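Local coordinates for putative exported protein (Aeromonas hydrophila subsp. hydrophila, PDB 4PJ2) that probably inhibits i-type (invertebrate) lysozymes in the bacterial periplasm, and binds a magnesium ion, at residues 78-83 / 90-95; 15-20 / 95-100. One frame throughout, in Å; residues are numbered along the deposited sequence. Where two conformers were deposited one is given.

Interaction 1 (78-83 / 90-95); sequences IVVVES and LSADAF
V79 pairs with D93 and V81 with S91 as antiparallel hydrogen-bonded pairs. Strands 78-82 and 90-95 run at 160° to each other, with their axes 4.6 Å apart at the closest point. Four backbone bonds join them. V81 N to S91 O is short, 2.8 Å, and almost straight at 173°. D93 N to V79 O is the longest at 3.1 Å. At the non-hydrogen-bonded pairs the backbones come nearer, and CA-H...O contacts fill in. A92 CA lies 3.1 Å from V79 O, and L90 CA also points its hydrogen at V81 O.

Apolar contacts divide between the two faces. On one face I78 CG2 lies against the CB of A92, 4.0 Å away, while I78 CG1 reaches the CB of A94. V80 CG1 meets L90 CD2, and that same leucine methyl lies against the CA and CB of E82. On the other face V79 CG2 approaches F95 CE2 obliquely at 4.0 Å. The first torsion of F95 (chi1 -58°) puts its CG beside its own backbone N. S91 OG packs beside V81 CB at 3.5 Å.

D93 sends its carboxylate elsewhere, to Y32 and H108. In the conformer given, E82 OE1 hydrogen-bonds a polar side chain of the chain of another protein in the assembly. Strands 60-67 and 102-112 flank this hairpin in the sheet. Helix 118-123 packs on the I78, L90 and A92 face, and strand 49-57 of the other sheet touches V81, D93 and F95 on the other.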
ATOM      1  N   ILE A  78     -12.492   9.523  -4.720  1.00 16.50           N
ATOM      2  CA  ILE A  78     -11.099   9.415  -4.288  1.00 16.60           C
ATOM      3  C   ILE A  78     -10.851   7.990  -3.851  1.00 15.36           C
ATOM      4  O   ILE A  78     -11.554   7.463  -3.006  1.00 17.09           O
ATOM      5  CB  ILE A  78     -10.748  10.401  -3.152  1.00 17.95           C
ATOM      6  CG1 ILE A  78     -11.049  11.831  -3.602  1.00 19.56           C
ATOM      7  CG2 ILE A  78      -9.265  10.232  -2.773  1.00 18.38           C
ATOM      8  CD1 ILE A  78     -12.390  12.385  -3.134  1.00 21.53           C
ATOM      9  N   VAL A  79      -9.859   7.354  -4.473  1.00 14.17           N
ATOM     10  CA  VAL A  79      -9.455   6.003  -4.107  1.00 13.57           C
ATOM     11  C   VAL A  79      -8.142   6.103  -3.345  1.00 14.02           C
ATOM     12  O   VAL A  79      -7.153   6.591  -3.886  1.00 14.69           O
ATOM     13  CB  VAL A  79      -9.289   5.087  -5.340  1.00 13.49           C
ATOM     14  CG1 VAL A  79      -8.883   3.684  -4.913  1.00 14.28           C
ATOM     15  CG2 VAL A  79     -10.582   5.033  -6.147  1.00 13.62           C
ATOM     16  N   VAL A  80      -8.153   5.676  -2.083  1.00 13.58           N
ATOM     17  CA  VAL A  80      -6.988   5.785  -1.207  1.00 14.34           C
ATOM     18  C   VAL A  80      -6.333   4.427  -1.081  1.00 14.04           C
ATOM     19  O   VAL A  80      -6.997   3.444  -0.817  1.00 15.03           O
ATOM     20  CB  VAL A  80      -7.369   6.292   0.200  1.00 15.33           C
ATOM     21  CG1 VAL A  80      -6.104   6.455   1.040  1.00 16.20           C
ATOM     22  CG2 VAL A  80      -8.136   7.599   0.109  1.00 16.51           C
ATOM     23  N   VAL A  81      -5.019   4.402  -1.250  1.00 14.00           N
ATOM     24  CA  VAL A  81      -4.241   3.169  -1.252  1.00 14.52           C
ATOM     25  C   VAL A  81      -3.139   3.263  -0.204  1.00 15.85           C
ATOM     26  O   VAL A  81      -2.471   4.286  -0.110  1.00 16.51           O
ATOM     27  CB  VAL A  81      -3.615   2.927  -2.643  1.00 14.53           C
ATOM     28  CG1 VAL A  81      -2.710   1.696  -2.668  1.00 15.95           C
ATOM     29  CG2 VAL A  81      -4.723   2.759  -3.677  1.00 14.38           C
ATOM     30  N   GLU A  82      -2.954   2.185   0.551  1.00 16.67           N
ATOM     31  CA  GLU A  82      -1.975   2.111   1.642  0.53 17.54           C
ATOM     32  C   GLU A  82      -0.830   1.177   1.241  1.00 16.98           C
ATOM     33  O   GLU A  82      -1.069   0.016   0.929  1.00 17.40           O
ATOM     34  CB  GLU A  82      -2.677   1.576   2.904  0.53 19.10           C
ATOM     35  CG  GLU A  82      -1.772   1.139   4.066  0.53 20.48           C
ATOM     36  CD  GLU A  82      -2.558   0.580   5.248  0.53 22.42           C
ATOM     37  OE1 GLU A  82      -2.914  -0.620   5.227  0.53 24.33           O
ATOM     38  OE2 GLU A  82      -2.820   1.343   6.201  0.53 22.89           O
ATOM     39  N   SER A  83       0.402   1.668   1.301  1.00 16.96           N
ATOM     40  CA  SER A  83       1.581   0.858   1.004  1.00 18.04           C
ATOM     41  C   SER A  83       1.658  -0.342   1.918  1.00 18.49           C
ATOM     42  O   SER A  83       1.343  -0.239   3.121  1.00 19.89           O
ATOM     43  CB  SER A  83       2.858   1.671   1.185  1.00 20.20           C
ATOM     44  OG  SER A  83       3.971   0.807   1.023  1.00 19.56           O
ATOM     45  N   LEU A  90       0.513   6.576   2.187  1.00 19.18           N
ATOM     46  CA  LEU A  90      -0.737   6.692   1.445  1.00 18.77           C
ATOM     47  C   LEU A  90      -0.519   7.319   0.091  1.00 18.14           C
ATOM     48  O   LEU A  90       0.272   8.232  -0.118  1.00 18.90           O
ATOM     49  CB  LEU A  90      -1.750   7.532   2.235  1.00 20.34           C
ATOM     50  CG  LEU A  90      -2.171   6.964   3.594  1.00 21.54           C
ATOM     51  CD1 LEU A  90      -3.148   7.917   4.285  1.00 22.76           C
ATOM     52  CD2 LEU A  90      -2.785   5.586   3.495  1.00 23.26           C
ATOM     53  N   SER A  91      -1.289   6.805  -0.861  1.00 17.21           N
ATOM     54  CA  SER A  91      -1.400   7.400  -2.177  1.00 16.31           C
ATOM     55  C   SER A  91      -2.881   7.465  -2.495  1.00 15.73           C
ATOM     56  O   SER A  91      -3.702   6.831  -1.833  1.00 16.69           O
ATOM     57  CB  SER A  91      -0.614   6.584  -3.216  1.00 16.78           C
ATOM     58  OG  SER A  91      -1.018   5.223  -3.219  1.00 17.22           O
ATOM     59  N   ALA A  92      -3.237   8.289  -3.457  1.00 15.85           N
ATOM     60  CA  ALA A  92      -4.636   8.396  -3.814  1.00 16.03           C
ATOM     61  C   ALA A  92      -4.767   8.964  -5.196  1.00 16.93           C
ATOM     62  O   ALA A  92      -3.951   9.777  -5.631  1.00 18.41           O
ATOM     63  CB  ALA A  92      -5.380   9.281  -2.828  1.00 16.56           C
ATOM     64  N   ASP A  93      -5.821   8.531  -5.871  1.00 15.24           N
ATOM     65  CA  ASP A  93      -6.235   9.090  -7.146  1.00 15.17           C
ATOM     66  C   ASP A  93      -7.630   9.660  -7.003  1.00 15.71           C
ATOM     67  O   ASP A  93      -8.482   9.061  -6.358  1.00 16.77           O
ATOM     68  CB  ASP A  93      -6.233   8.006  -8.225  1.00 15.18           C
ATOM     69  CG  ASP A  93      -4.878   7.396  -8.400  1.00 16.71           C
ATOM     70  OD1 ASP A  93      -3.956   8.119  -8.830  1.00 19.94           O
ATOM     71  OD2 ASP A  93      -4.723   6.203  -8.063  1.00 16.67           O
ATOM     72  N   ALA A  94      -7.846  10.817  -7.608  1.00 17.64           N
ATOM     73  CA  ALA A  94      -9.171  11.423  -7.661  1.00 18.43           C
ATOM     74  C   ALA A  94      -9.709  11.358  -9.091  1.00 18.45           C
ATOM     75  O   ALA A  94      -8.954  11.547 -10.048  1.00 17.91           O
ATOM     76  CB  ALA A  94      -9.131  12.871  -7.173  1.00 19.50           C
ATOM     77  N   PHE A  95     -11.015  11.135  -9.202  1.00 17.32           N
ATOM     78  CA  PHE A  95     -11.707  11.025 -10.480  1.00 17.06           C
ATOM     79  C   PHE A  95     -12.927  11.921 -10.514  1.00 17.62           C
ATOM     80  O   PHE A  95     -13.673  11.998  -9.537  1.00 20.07           O
ATOM     81  CB  PHE A  95     -12.204   9.591 -10.734  1.00 16.36           C
ATOM     82  CG  PHE A  95     -11.130   8.553 -10.719  1.00 14.96           C
ATOM     83  CD1 PHE A  95     -10.625   8.033 -11.899  1.00 16.98           C
ATOM     84  CD2 PHE A  95     -10.655   8.062  -9.525  1.00 15.59           C
ATOM     85  CE1 PHE A  95      -9.644   7.071 -11.869  1.00 17.95           C
ATOM     86  CE2 PHE A  95      -9.654   7.108  -9.490  1.00 15.61           C
ATOM     87  CZ  PHE A  95      -9.159   6.611 -10.661  1.00 17.20           C
TER

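Interaction 2 (15-20 / 95-100); sequences QVVTVS and FTLNPQ
Q15 lays its terminal amide against the backbone of L97, N98 and P99. The chain is extended at CD (chi2 -171°). OE1 sits 3.2 Å from N98 C, and NE2 is 3.4 Å from P99 CA. The amide carbon CD also comes near the P99 ring, at CG and CD. Two waters bridge the segments. One lies within hydrogen-bonding distance of Q15 OE1 (2.7 Å) and L97 O (2.9 Å), though its two protons cannot serve every acceptor around it at once. The other accepts from Q15 NE2 and donates to N98 O at 3.0 Å. Each end of the amide thus has a water between it and the backbone of 95-100.

L97 meets V17 deeper in. In the conformer given for V17, L97 CD2 lies 4.1 Å from V17 CG2, and the two side chains cross at about a right angle. L77 touches both of them. P99 is at the exposed margin, while N98 OD1 bonds E101 N and its side chain lies near Q74 and D72 of the magnesium site. This is face-to-face packing between the two antiparallel sheets of a beta-sandwich-like fold, apolar inside and water-bridged at the edge.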
ATOM      1  N   GLN A  15     -25.746   7.945 -11.060  1.00 13.98           N
ATOM      2  CA  GLN A  15     -24.754   7.047 -11.636  1.00 13.16           C
ATOM      3  C   GLN A  15     -24.198   6.154 -10.559  1.00 13.06           C
ATOM      4  O   GLN A  15     -24.287   6.461  -9.356  1.00 13.69           O
ATOM      5  CB  GLN A  15     -23.626   7.810 -12.296  1.00 15.49           C
ATOM      6  CG  GLN A  15     -24.031   8.636 -13.470  1.00 18.48           C
ATOM      7  CD  GLN A  15     -22.823   9.189 -14.222  1.00 19.79           C
ATOM      8  OE1 GLN A  15     -21.887   9.738 -13.632  1.00 20.62           O
ATOM      9  NE2 GLN A  15     -22.838   9.037 -15.517  1.00 20.53           N
ATOM     10  N   VAL A  16     -23.598   5.056 -10.986  1.00 12.89           N
ATOM     11  CA  VAL A  16     -23.073   4.067 -10.069  1.00 12.45           C
ATOM     12  C   VAL A  16     -21.638   3.770 -10.465  1.00 11.79           C
ATOM     13  O   VAL A  16     -21.317   3.678 -11.650  1.00 11.97           O
ATOM     14  CB  VAL A  16     -23.918   2.788 -10.113  1.00 14.43           C
ATOM     15  CG1 VAL A  16     -23.290   1.670  -9.296  1.00 15.69           C
ATOM     16  CG2 VAL A  16     -25.327   3.100  -9.654  1.00 14.02           C
ATOM     17  N   VAL A  17     -20.774   3.617  -9.473  0.77 12.40           N
ATOM     18  CA  VAL A  17     -19.373   3.313  -9.721  0.77 12.34           C
ATOM     19  C   VAL A  17     -19.000   2.052  -8.954  0.77 12.50           C
ATOM     20  O   VAL A  17     -19.464   1.827  -7.843  0.77 13.57           O
ATOM     21  CB  VAL A  17     -18.467   4.552  -9.383  0.77 14.64           C
ATOM     22  CG1 VAL A  17     -18.403   4.822  -7.891  0.77 14.81           C
ATOM     23  CG2 VAL A  17     -17.089   4.377  -9.897  0.77 16.10           C
ATOM     24  N   THR A  18     -18.150   1.223  -9.551  1.00 11.72           N
ATOM     25  CA  THR A  18     -17.510   0.144  -8.830  1.00 11.49           C
ATOM     26  C   THR A  18     -16.002   0.327  -8.884  1.00 11.18           C
ATOM     27  O   THR A  18     -15.460   0.903  -9.821  1.00 11.16           O
ATOM     28  CB  THR A  18     -17.876  -1.238  -9.358  1.00 12.33           C
ATOM     29  OG1 THR A  18     -17.321  -1.391 -10.660  1.00 11.90           O
ATOM     30  CG2 THR A  18     -19.379  -1.445  -9.401  1.00 12.71           C
ATOM     31  N   VAL A  19     -15.346  -0.171  -7.848  1.00 10.85           N
ATOM     32  CA  VAL A  19     -13.893  -0.114  -7.742  1.00 10.92           C
ATOM     33  C   VAL A  19     -13.430  -1.495  -7.336  1.00 10.72           C
ATOM     34  O   VAL A  19     -13.929  -2.054  -6.364  1.00 12.31           O
ATOM     35  CB  VAL A  19     -13.429   0.931  -6.709  1.00 11.99           C
ATOM     36  CG1 VAL A  19     -11.900   0.952  -6.638  1.00 12.73           C
ATOM     37  CG2 VAL A  19     -13.975   2.297  -7.078  1.00 12.27           C
ATOM     38  N   SER A  20     -12.463  -2.029  -8.081  1.00 11.00           N
ATOM     39  CA  SER A  20     -11.975  -3.394  -7.881  1.00 11.88           C
ATOM     40  C   SER A  20     -10.470  -3.455  -7.990  1.00 12.38           C
ATOM     41  O   SER A  20      -9.892  -2.816  -8.856  1.00 12.63           O
ATOM     42  CB  SER A  20     -12.472  -4.295  -9.013  1.00 13.79           C
ATOM     43  OG  SER A  20     -13.855  -4.458  -8.999  1.00 16.17           O
ATOM     44  N   PHE A  95     -11.015  11.135  -9.202  1.00 17.32           N
ATOM     45  CA  PHE A  95     -11.707  11.025 -10.480  1.00 17.06           C
ATOM     46  C   PHE A  95     -12.927  11.921 -10.514  1.00 17.62           C
ATOM     47  O   PHE A  95     -13.673  11.998  -9.537  1.00 20.07           O
ATOM     48  CB  PHE A  95     -12.204   9.591 -10.734  1.00 16.36           C
ATOM     49  CG  PHE A  95     -11.130   8.553 -10.719  1.00 14.96           C
ATOM     50  CD1 PHE A  95     -10.625   8.033 -11.899  1.00 16.98           C
ATOM     51  CD2 PHE A  95     -10.655   8.062  -9.525  1.00 15.59           C
ATOM     52  CE1 PHE A  95      -9.644   7.071 -11.869  1.00 17.95           C
ATOM     53  CE2 PHE A  95      -9.654   7.108  -9.490  1.00 15.61           C
ATOM     54  CZ  PHE A  95      -9.159   6.611 -10.661  1.00 17.20           C
ATOM     55  N   THR A  96     -13.132  12.570 -11.646  1.00 20.10           N
ATOM     56  CA  THR A  96     -14.420  13.193 -11.925  1.00 21.13           C
ATOM     57  C   THR A  96     -15.303  12.167 -12.603  1.00 22.43           C
ATOM     58  O   THR A  96     -14.801  11.312 -13.349  1.00 23.01           O
ATOM     59  CB  THR A  96     -14.303  14.439 -12.808  1.00 22.91           C
ATOM     60  OG1 THR A  96     -13.506  14.150 -13.954  1.00 22.58           O
ATOM     61  CG2 THR A  96     -13.670  15.565 -12.035  1.00 23.32           C
ATOM     62  N   LEU A  97     -16.603  12.245 -12.297  1.00 22.73           N
ATOM     63  CA  LEU A  97     -17.631  11.339 -12.814  1.00 22.62           C
ATOM     64  C   LEU A  97     -19.023  12.006 -12.793  1.00 23.26           C
ATOM     65  O   LEU A  97     -19.567  12.340 -11.728  1.00 24.52           O
ATOM     66  CB  LEU A  97     -17.708  10.039 -12.029  1.00 23.95           C
ATOM     67  CG  LEU A  97     -16.838   9.841 -10.802  1.00 25.37           C
ATOM     68  CD1 LEU A  97     -17.274  10.735  -9.662  1.00 24.47           C
ATOM     69  CD2 LEU A  97     -16.927   8.419 -10.379  1.00 26.42           C
ATOM     70  N   ASN A  98     -19.619  12.169 -13.965  1.00 23.22           N
ATOM     71  CA  ASN A  98     -20.949  12.759 -14.059  1.00 23.72           C
ATOM     72  C   ASN A  98     -21.621  12.363 -15.378  1.00 23.53           C
ATOM     73  O   ASN A  98     -20.975  11.849 -16.297  1.00 22.80           O
ATOM     74  CB  ASN A  98     -20.873  14.285 -13.905  1.00 26.10           C
ATOM     75  CG  ASN A  98     -19.932  14.921 -14.896  1.00 27.89           C
ATOM     76  OD1 ASN A  98     -20.201  14.933 -16.103  1.00 28.93           O
ATOM     77  ND2 ASN A  98     -18.822  15.461 -14.399  1.00 28.95           N
ATOM     78  N   PRO A  99     -22.933  12.582 -15.473  1.00 24.44           N
ATOM     79  CA  PRO A  99     -23.632  12.173 -16.694  1.00 25.47           C
ATOM     80  C   PRO A  99     -23.155  12.909 -17.950  1.00 27.79           C
ATOM     81  O   PRO A  99     -23.147  12.319 -19.030  1.00 28.28           O
ATOM     82  CB  PRO A  99     -25.091  12.533 -16.388  1.00 25.59           C
ATOM     83  CG  PRO A  99     -25.187  12.533 -14.914  1.00 25.39           C
ATOM     84  CD  PRO A  99     -23.863  13.024 -14.421  1.00 25.11           C
ATOM     85  N   GLN A 100     -22.753  14.170 -17.808  1.00 29.33           N
ATOM     86  CA  GLN A 100     -22.426  15.004 -18.965  1.00 31.61           C
ATOM     87  C   GLN A 100     -21.094  14.618 -19.614  1.00 32.18           C
ATOM     88  O   GLN A 100     -20.982  14.573 -20.843  1.00 32.62           O
ATOM     89  CB  GLN A 100     -22.387  16.489 -18.563  1.00 33.69           C
ATOM     90  CG  GLN A 100     -23.727  17.067 -18.105  1.00 36.31           C
ATOM     91  CD  GLN A 100     -24.199  16.516 -16.762  1.00 38.33           C
ATOM     92  OE1 GLN A 100     -23.393  16.193 -15.878  1.00 38.51           O
ATOM     93  NE2 GLN A 100     -25.516  16.392 -16.610  1.00 39.58           N
TER
HETATM   94  O   HOH W   1     -22.074  10.976 -11.259  1.00 24.40           O
HETATM   95  O   HOH W   2     -21.615   9.826 -18.362  1.00 34.12           O

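In the fold
From the N terminus, the chain first lays down the sheet of strands 6-10, 16-21, 30-37 and 49-57. Segment 15-20 lies on its second strand. The chain then builds the second sheet, beginning with strand 60-67. The loop with D68, N70, D72 and Q74 leads into strand 76-82, whose first residue, E76, completes the magnesium ligands from the protein. Interaction 1 closes the short hairpin from there to strand 90-98. Interaction 2 closes a far longer loop, from 15-20 to 95-100, and interaction 1 is nested inside it. The two share F95 and strand 90-98, with centres about 16 Å apart. Interaction 1 joins neighbours within one sheet, whereas interaction 2 ties that sheet to the first.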